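Local coordinates for endoglucanase (Clostridium thermocellum, PDB 2E4T), which probably hydrolyses internal beta-1,4-glucosidic bonds of cellulose and xyloglucan, this chain being the glycoside hydrolase family 44 part of a longer multidomain protein, at residues W284-R289 with Y360-G365; A309-P314 with H367-I372; F479-S484 with P505-C510. All blocks are in the same frame, centred on the assembly; numbering follows the deposited sequence. Where two conformers were deposited one is given.

Contact 1 of 3, residues W284-R289 with Y360-G365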
# COMPACT_ATOMS: atom_id res chain seq x y z
N TRP A 284 -5.02 4.54 3.47
CA TRP A 284 -5.19 5.97 3.32
C TRP A 284 -5.99 6.23 2.04
O TRP A 284 -5.45 6.27 0.94
CB TRP A 284 -3.83 6.71 3.27
CG TRP A 284 -3.91 8.17 3.10
CD1 TRP A 284 -3.73 8.89 1.93
CD2 TRP A 284 -4.17 9.17 4.13
NE1 TRP A 284 -3.84 10.26 2.19
CE2 TRP A 284 -4.08 10.46 3.52
CE3 TRP A 284 -4.40 9.11 5.50
CZ2 TRP A 284 -4.25 11.65 4.25
CZ3 TRP A 284 -4.57 10.32 6.21
CH2 TRP A 284 -4.49 11.56 5.56
N TYR A 285 -7.31 6.39 2.22
CA TYR A 285 -8.17 6.86 1.15
C TYR A 285 -8.36 8.32 1.39
O TYR A 285 -8.92 8.73 2.42
CB TYR A 285 -9.51 6.12 1.14
CG TYR A 285 -9.34 4.66 0.75
CD1 TYR A 285 -9.28 4.29 -0.58
CD2 TYR A 285 -9.28 3.66 1.71
CE1 TYR A 285 -9.15 2.96 -0.94
CE2 TYR A 285 -9.16 2.33 1.38
CZ TYR A 285 -9.12 1.96 0.03
OH TYR A 285 -9.10 0.67 -0.38
N PRO A 286 -7.84 9.21 0.50
CA PRO A 286 -7.89 10.64 0.77
C PRO A 286 -9.31 11.09 1.07
O PRO A 286 -10.25 10.71 0.34
CB PRO A 286 -7.36 11.26 -0.54
CG PRO A 286 -6.51 10.22 -1.05
CD PRO A 286 -7.11 8.89 -0.74
N GLU A 287 -9.42 11.97 2.06
CA GLU A 287 -10.66 12.66 2.35
C GLU A 287 -10.75 14.00 1.60
O GLU A 287 -11.79 14.69 1.66
CB GLU A 287 -10.82 12.87 3.87
CG GLU A 287 -11.05 11.58 4.63
CD GLU A 287 -12.51 11.14 4.72
OE1 GLU A 287 -13.38 11.61 3.95
OE2 GLU A 287 -12.78 10.30 5.63
N ALA A 288 -9.68 14.39 0.92
CA ALA A 288 -9.66 15.66 0.18
C ALA A 288 -10.91 15.79 -0.70
O ALA A 288 -11.29 14.85 -1.41
CB ALA A 288 -8.42 15.70 -0.70
N ARG A 289 -11.46 17.02 -0.67
CA ARG A 289 -12.64 17.34 -1.48
C ARG A 289 -12.29 18.48 -2.45
O ARG A 289 -11.46 19.34 -2.18
CB ARG A 289 -13.78 17.81 -0.57
CG ARG A 289 -14.20 16.74 0.42
CD ARG A 289 -15.22 17.24 1.45
NE ARG A 289 -16.28 18.12 0.98
CZ ARG A 289 -17.42 17.65 0.46
NH1 ARG A 289 -17.59 16.32 0.39
NH2 ARG A 289 -18.32 18.52 0.02
N TYR A 360 -4.95 2.38 -0.84
CA TYR A 360 -5.15 3.78 -1.12
C TYR A 360 -5.77 3.84 -2.53
O TYR A 360 -5.66 2.89 -3.34
CB TYR A 360 -3.84 4.60 -1.08
CG TYR A 360 -2.84 4.20 -2.16
CD1 TYR A 360 -2.83 4.87 -3.37
CD2 TYR A 360 -1.95 3.15 -1.98
CE1 TYR A 360 -1.99 4.52 -4.40
CE2 TYR A 360 -1.07 2.78 -3.00
CZ TYR A 360 -1.11 3.46 -4.21
OH TYR A 360 -0.30 3.12 -5.26
N ASP A 361 -6.38 4.99 -2.84
CA ASP A 361 -6.96 5.27 -4.17
C ASP A 361 -7.26 6.75 -4.18
O ASP A 361 -8.06 7.22 -3.37
CB ASP A 361 -8.22 4.45 -4.36
CG ASP A 361 -8.98 4.76 -5.66
OD1 ASP A 361 -8.41 5.40 -6.56
OD2 ASP A 361 -10.17 4.30 -5.77
N TYR A 362 -6.61 7.49 -5.12
CA TYR A 362 -6.85 8.92 -5.27
C TYR A 362 -8.02 9.23 -6.22
O TYR A 362 -8.32 10.42 -6.43
CB TYR A 362 -5.55 9.64 -5.67
CG TYR A 362 -4.68 9.90 -4.46
CD1 TYR A 362 -4.10 8.83 -3.74
CD2 TYR A 362 -4.53 11.19 -3.96
CE1 TYR A 362 -3.43 9.04 -2.54
CE2 TYR A 362 -3.84 11.42 -2.79
CZ TYR A 362 -3.32 10.35 -2.06
OH TYR A 362 -2.66 10.50 -0.86
N GLY A 363 -8.68 8.19 -6.70
CA GLY A 363 -9.84 8.41 -7.56
C GLY A 363 -9.44 8.80 -8.96
O GLY A 363 -8.27 8.85 -9.36
N GLY A 364 -10.49 9.08 -9.78
CA GLY A 364 -10.23 9.51 -11.13
C GLY A 364 -9.37 8.54 -11.93
O GLY A 364 -8.61 8.94 -12.79
N GLY A 365 -9.53 7.23 -11.67
CA GLY A 365 -8.51 6.28 -12.18
C GLY A 365 -8.55 6.10 -13.68
O GLY A 365 -7.57 5.62 -14.27
O HOH W 1 -3.38 12.75 0.37
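Tyr285 and Tyr360, whose CA atoms lie 4.9 Å apart, mark where the chain leaves two neighbouring parallel strands, 279-284 and 354-360, and from there residues 286 and 362 drift wider. The carbonyl of Trp284 faces the start of the second segment: its O is buried, without a hydrogen-bond partner in the model, and meets the CA-H of Tyr360 as a weak donor, with CA 3.2 Å away. Tyr360 CB lies 3.1 Å from the same Trp284 O as a packing neighbour. In the conformer described, one of two for the proline, Pro286 CG sits over the centre of the Tyr362 ring, 3.4 Å from the centroid and 13° off the normal, a CH-pi contact for which the compact, polarised C-H groups of proline are well suited; the exact fit may differ in the other. Both loops rise from the C-terminal ends of strands in the TIM barrel, the end at which enzymes of this fold generally place their active site. Tyr285 lays one ring face over Tyr360 CA, while its CE1 meets Asp361 CB at 3.8 Å; its hydroxyl is hydrogen-bonded to Glu359. Trp284 has CG anti to the backbone N (chi1 179°), beside the carbonyl carbon, and from there the edge of its indole reaches Tyr362 OH, which lies in plane. Water 1 joins the two polar tips, accepting from Trp284 NE1 at 3.1 Å and lying 2.7 Å from Tyr362 OH. Asp361 OD1 accepts from Gly363 N at 2.8 Å, closing an Asx turn.

Contact 2 of 3, residues A309-P314 with H367-I372; sequences ARLQAP and HITGGI
Leu311 and Thr369 form the close-packed part of this contact, their CA atoms 6.0 Å apart and their side chains crossing at about a right angle. Leu311 CG rests 3.7 Å from Thr369 CG2, and its CD2 continues to Ile372 CG2, also at 3.7 Å; the branched chains of Leu311 and Ile372 and the methyl of Thr369 suit this buried seam, while the Thr369 hydroxyl faces the arginine. Arg310 NH1 donates to Thr369 OG1 at 2.9 Å, and the acceptor lies almost in the guanidinium plane, 4° out of it. The bend at chi3 (-57°) turns NE out of the line of the otherwise extended chain; NH1 also bonds Asn307 OD1, NE bonds Tyr362 O and NH2 bonds Ile295 O. Helix 304-312, from the long excursion between barrel strands 279-284 and 354-360, packs here on the start of helix 368-384, the beta-alpha-beta crossover helix from 354-360 to 388-391. Gly370 brings the backbone near, its N 3.8 Å from Arg310 CD. The looser, partly exposed side belongs to His367, which hardly touches the other segment but serves as N-cap: its ND1 accepts from Thr369 N at 3.1 Å and is hydrogen-bonded to Thr369 OG1 at 2.8 Å, so that Arg310 and His367 both grip this hydroxyl. The nearby arginine charge, 4.7 Å from His367 ND1 to Arg310 NH1, would tend to disfavour a protonated imidazole.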
# COMPACT_ATOMS: atom_id res chain seq x y z
N ALA A 309 -8.56 19.36 -7.28
CA ALA A 309 -8.24 18.98 -5.91
C ALA A 309 -7.50 17.64 -5.90
O ALA A 309 -6.63 17.42 -5.04
CB ALA A 309 -9.52 18.89 -5.07
N ARG A 310 -7.86 16.71 -6.80
CA ARG A 310 -7.15 15.43 -6.87
C ARG A 310 -5.67 15.63 -7.15
O ARG A 310 -4.81 14.96 -6.59
CB ARG A 310 -7.81 14.52 -7.93
CG ARG A 310 -7.15 13.16 -8.01
CD ARG A 310 -7.84 12.22 -8.99
NE ARG A 310 -9.23 12.04 -8.65
CZ ARG A 310 -10.27 12.63 -9.27
NH1 ARG A 310 -10.09 13.33 -10.41
NH2 ARG A 310 -11.51 12.51 -8.76
N LEU A 311 -5.36 16.59 -8.07
CA LEU A 311 -3.97 16.86 -8.40
C LEU A 311 -3.18 17.37 -7.21
O LEU A 311 -1.97 17.09 -7.13
CB LEU A 311 -3.89 17.87 -9.55
CG LEU A 311 -4.38 17.36 -10.90
CD1 LEU A 311 -4.48 18.55 -11.88
CD2 LEU A 311 -3.47 16.28 -11.45
N GLN A 312 -3.80 18.15 -6.32
CA GLN A 312 -3.09 18.71 -5.18
C GLN A 312 -3.08 17.77 -3.96
O GLN A 312 -2.21 17.92 -3.09
CB GLN A 312 -3.67 20.07 -4.77
CG GLN A 312 -3.64 21.09 -5.90
CD GLN A 312 -2.25 21.32 -6.46
OE1 GLN A 312 -1.22 21.26 -5.78
NE2 GLN A 312 -2.19 21.59 -7.76
N ALA A 313 -4.06 16.85 -3.86
CA ALA A 313 -4.22 16.05 -2.67
C ALA A 313 -2.97 15.28 -2.24
O ALA A 313 -2.79 15.09 -1.02
CB ALA A 313 -5.41 15.10 -2.85
N PRO A 314 -2.12 14.80 -3.15
CA PRO A 314 -0.92 14.09 -2.68
C PRO A 314 -0.06 14.97 -1.73
O PRO A 314 0.71 14.42 -0.94
CB PRO A 314 -0.18 13.72 -3.97
CG PRO A 314 -1.31 13.57 -4.97
CD PRO A 314 -2.25 14.72 -4.63
N HIS A 367 -9.12 8.83 -15.58
CA HIS A 367 -8.96 10.22 -15.98
C HIS A 367 -7.50 10.61 -15.85
O HIS A 367 -6.78 10.13 -14.95
CB HIS A 367 -9.81 11.14 -15.05
CG HIS A 367 -9.92 12.56 -15.49
ND1 HIS A 367 -9.14 13.59 -14.97
CD2 HIS A 367 -10.77 13.09 -16.39
CE1 HIS A 367 -9.52 14.70 -15.59
NE2 HIS A 367 -10.51 14.43 -16.45
N ILE A 368 -7.05 11.57 -16.67
CA ILE A 368 -5.66 12.00 -16.61
C ILE A 368 -5.28 12.41 -15.18
O ILE A 368 -4.12 12.13 -14.76
CB ILE A 368 -5.38 13.16 -17.60
CG1 ILE A 368 -3.90 13.56 -17.62
CG2 ILE A 368 -6.25 14.39 -17.32
CD1 ILE A 368 -2.91 12.45 -17.90
N THR A 369 -6.16 13.06 -14.43
CA THR A 369 -5.77 13.50 -13.09
C THR A 369 -5.57 12.33 -12.12
O THR A 369 -4.77 12.47 -11.16
CB THR A 369 -6.74 14.54 -12.52
OG1 THR A 369 -8.07 13.98 -12.36
CG2 THR A 369 -6.75 15.80 -13.32
N GLY A 370 -6.25 11.20 -12.33
CA GLY A 370 -5.95 10.03 -11.53
C GLY A 370 -4.58 9.48 -11.84
O GLY A 370 -3.88 8.95 -10.95
N GLY A 371 -4.14 9.58 -13.10
CA GLY A 371 -2.80 9.12 -13.47
C GLY A 371 -1.70 10.03 -12.95
O GLY A 371 -0.65 9.55 -12.47
N ILE A 372 -1.90 11.34 -13.07
CA ILE A 372 -0.92 12.28 -12.55
C ILE A 372 -0.85 12.17 -11.02
O ILE A 372 0.26 12.11 -10.45
CB ILE A 372 -1.21 13.71 -13.03
CG1 ILE A 372 -1.04 13.78 -14.57
CG2 ILE A 372 -0.28 14.69 -12.31
CD1 ILE A 372 -1.45 15.13 -15.16

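Contact 3 of 3, residues F479-S484 with P505-C510; sequences FDRGSS and PALTAC
Phe479 and Ala509 form an antiparallel hydrogen-bonded pair, with Phe479 N donating to Ala509 O at 3.0 Å and Ala509 N to Phe479 O at 3.1 Å. On the same face of the sheet Ala509 CB lies over the Phe479 ring, 3.7 Å from its centroid, a CH-pi contact in which the small methyl leaves room for the ring. Strands 474-480 and 508-514 are neighbours in the beta-rich domain, and this face packs against helices 368-384 and 398-408. The backbones stay close at Asp480 and Thr508 and separate only past them. Asp480 begins a type I turn and forms a salt bridge with Arg489, while Leu507, at phi 45°, and Thr508 make a G1 bulge opposite Asn452.

Arg481 spans the widening gap. Its CB makes no close approach to 505-510, and CG packs on Ile368; CD comes within 4.1 Å of Leu507 CD1. NE gives its proton to water 3, which also accepts from Arg481 N and donates to Leu507 O. CZ and NH1 lie by Leu507 CD1, which sits over one face of the guanidinium near its rim, 3.8 Å from NH1. NH2 reaches Ala506 CB at 3.6 Å and donates at 2.9 Å to water 4, which donates to Ala506 O. Arginine suits this exposed place because its flat face tolerates a leucine methyl while its edge serves water, though its pose may owe something to a crystal neighbour. Direct bonds thus hold the strand pair, whereas the outer carbonyls reach Arg481 through waters, a connection likely to be more adaptable.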
# COMPACT_ATOMS: atom_id res chain seq x y z
N PHE A 479 2.58 10.04 -20.75
CA PHE A 479 1.15 9.89 -21.01
C PHE A 479 0.45 11.23 -20.75
O PHE A 479 0.99 12.16 -20.14
CB PHE A 479 0.50 8.74 -20.20
CG PHE A 479 0.50 8.92 -18.69
CD1 PHE A 479 -0.48 9.67 -18.05
CD2 PHE A 479 1.47 8.29 -17.90
CE1 PHE A 479 -0.51 9.77 -16.68
CE2 PHE A 479 1.43 8.38 -16.52
CZ PHE A 479 0.42 9.11 -15.89
N ASP A 480 -0.78 11.34 -21.30
CA ASP A 480 -1.46 12.63 -21.32
C ASP A 480 -2.96 12.34 -21.61
O ASP A 480 -3.37 11.18 -21.64
CB ASP A 480 -0.81 13.59 -22.32
CG ASP A 480 -0.72 12.98 -23.70
OD1 ASP A 480 -1.65 12.22 -24.11
OD2 ASP A 480 0.28 13.30 -24.40
N ARG A 481 -3.74 13.38 -21.85
CA ARG A 481 -5.19 13.17 -22.13
C ARG A 481 -5.42 12.41 -23.41
O ARG A 481 -6.49 11.80 -23.57
CB ARG A 481 -5.92 14.50 -22.14
CG ARG A 481 -6.19 14.96 -20.74
CD ARG A 481 -6.72 16.34 -20.65
NE ARG A 481 -5.71 17.32 -21.07
CZ ARG A 481 -5.90 18.63 -21.06
NH1 ARG A 481 -7.09 19.13 -20.67
NH2 ARG A 481 -4.94 19.44 -21.48
N GLY A 482 -4.51 12.49 -24.35
CA GLY A 482 -4.71 11.76 -25.61
C GLY A 482 -4.74 10.26 -25.42
O GLY A 482 -5.44 9.53 -26.16
N SER A 483 -3.93 9.72 -24.50
CA SER A 483 -3.91 8.30 -24.25
C SER A 483 -3.25 8.01 -22.92
O SER A 483 -2.22 8.63 -22.57
CB SER A 483 -3.11 7.60 -25.34
OG SER A 483 -3.09 6.20 -25.16
N SER A 484 -3.74 7.00 -22.21
CA SER A 484 -3.03 6.42 -21.08
C SER A 484 -1.91 5.49 -21.49
O SER A 484 -1.12 5.08 -20.63
CB SER A 484 -4.02 5.74 -20.13
OG SER A 484 -4.81 4.77 -20.79
N PRO A 505 3.15 20.03 -22.34
CA PRO A 505 1.72 20.42 -22.39
C PRO A 505 1.03 20.28 -21.03
O PRO A 505 1.51 19.59 -20.11
CB PRO A 505 1.12 19.46 -23.41
CG PRO A 505 2.32 19.05 -24.26
CD PRO A 505 3.44 18.95 -23.28
N ALA A 506 -0.12 20.95 -20.92
CA ALA A 506 -0.99 20.81 -19.77
C ALA A 506 -1.22 19.30 -19.49
O ALA A 506 -1.31 18.47 -20.39
CB ALA A 506 -2.33 21.46 -20.07
N LEU A 507 -1.36 19.00 -18.18
CA LEU A 507 -1.81 17.68 -17.71
C LEU A 507 -1.08 16.55 -18.45
O LEU A 507 -1.66 15.69 -19.10
CB LEU A 507 -3.32 17.50 -17.83
CG LEU A 507 -4.12 18.54 -17.01
CD1 LEU A 507 -5.64 18.30 -17.21
CD2 LEU A 507 -3.74 18.55 -15.53
N THR A 508 0.25 16.53 -18.25
CA THR A 508 1.11 15.51 -18.83
C THR A 508 2.05 14.97 -17.76
O THR A 508 2.53 15.75 -16.91
CB THR A 508 1.91 16.13 -19.99
OG1 THR A 508 0.98 16.49 -21.00
CG2 THR A 508 2.90 15.13 -20.68
N ALA A 509 2.34 13.69 -17.84
CA ALA A 509 3.28 13.02 -16.97
C ALA A 509 4.39 12.44 -17.82
O ALA A 509 4.12 11.67 -18.74
CB ALA A 509 2.60 11.88 -16.19
N CYS A 510 5.65 12.80 -17.52
CA CYS A 510 6.78 12.36 -18.29
C CYS A 510 7.83 11.66 -17.42
O CYS A 510 7.96 11.93 -16.23
CB CYS A 510 7.59 13.65 -18.79
SG CYS A 510 6.66 14.85 -19.73
O HOH W 2 1.40 15.72 -23.83
O HOH W 3 -3.08 16.12 -21.49
O HOH W 4 -2.48 18.79 -22.77

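How the contacts relate
Contact 1 lies at the strand ends of the TIM barrel and contact 2 between helices around it, both buried, whereas contact 3 is partly exposed, in the beta-rich domain. Helix 368-384 ties them together: it follows the second loop of contact 1, supplies one side of contact 2, and turns Ile368 and Ile372 toward Leu507 of contact 3, so that one helix serves both the barrel and the domain boundary. The first two contacts touch directly through Arg310. The chemistry shifts accordingly: aromatic and proline packing at the strand ends, aliphatic packing with a buried arginine-threonine bond between helices, and paired backbone bonds giving way to ordered water at the surface.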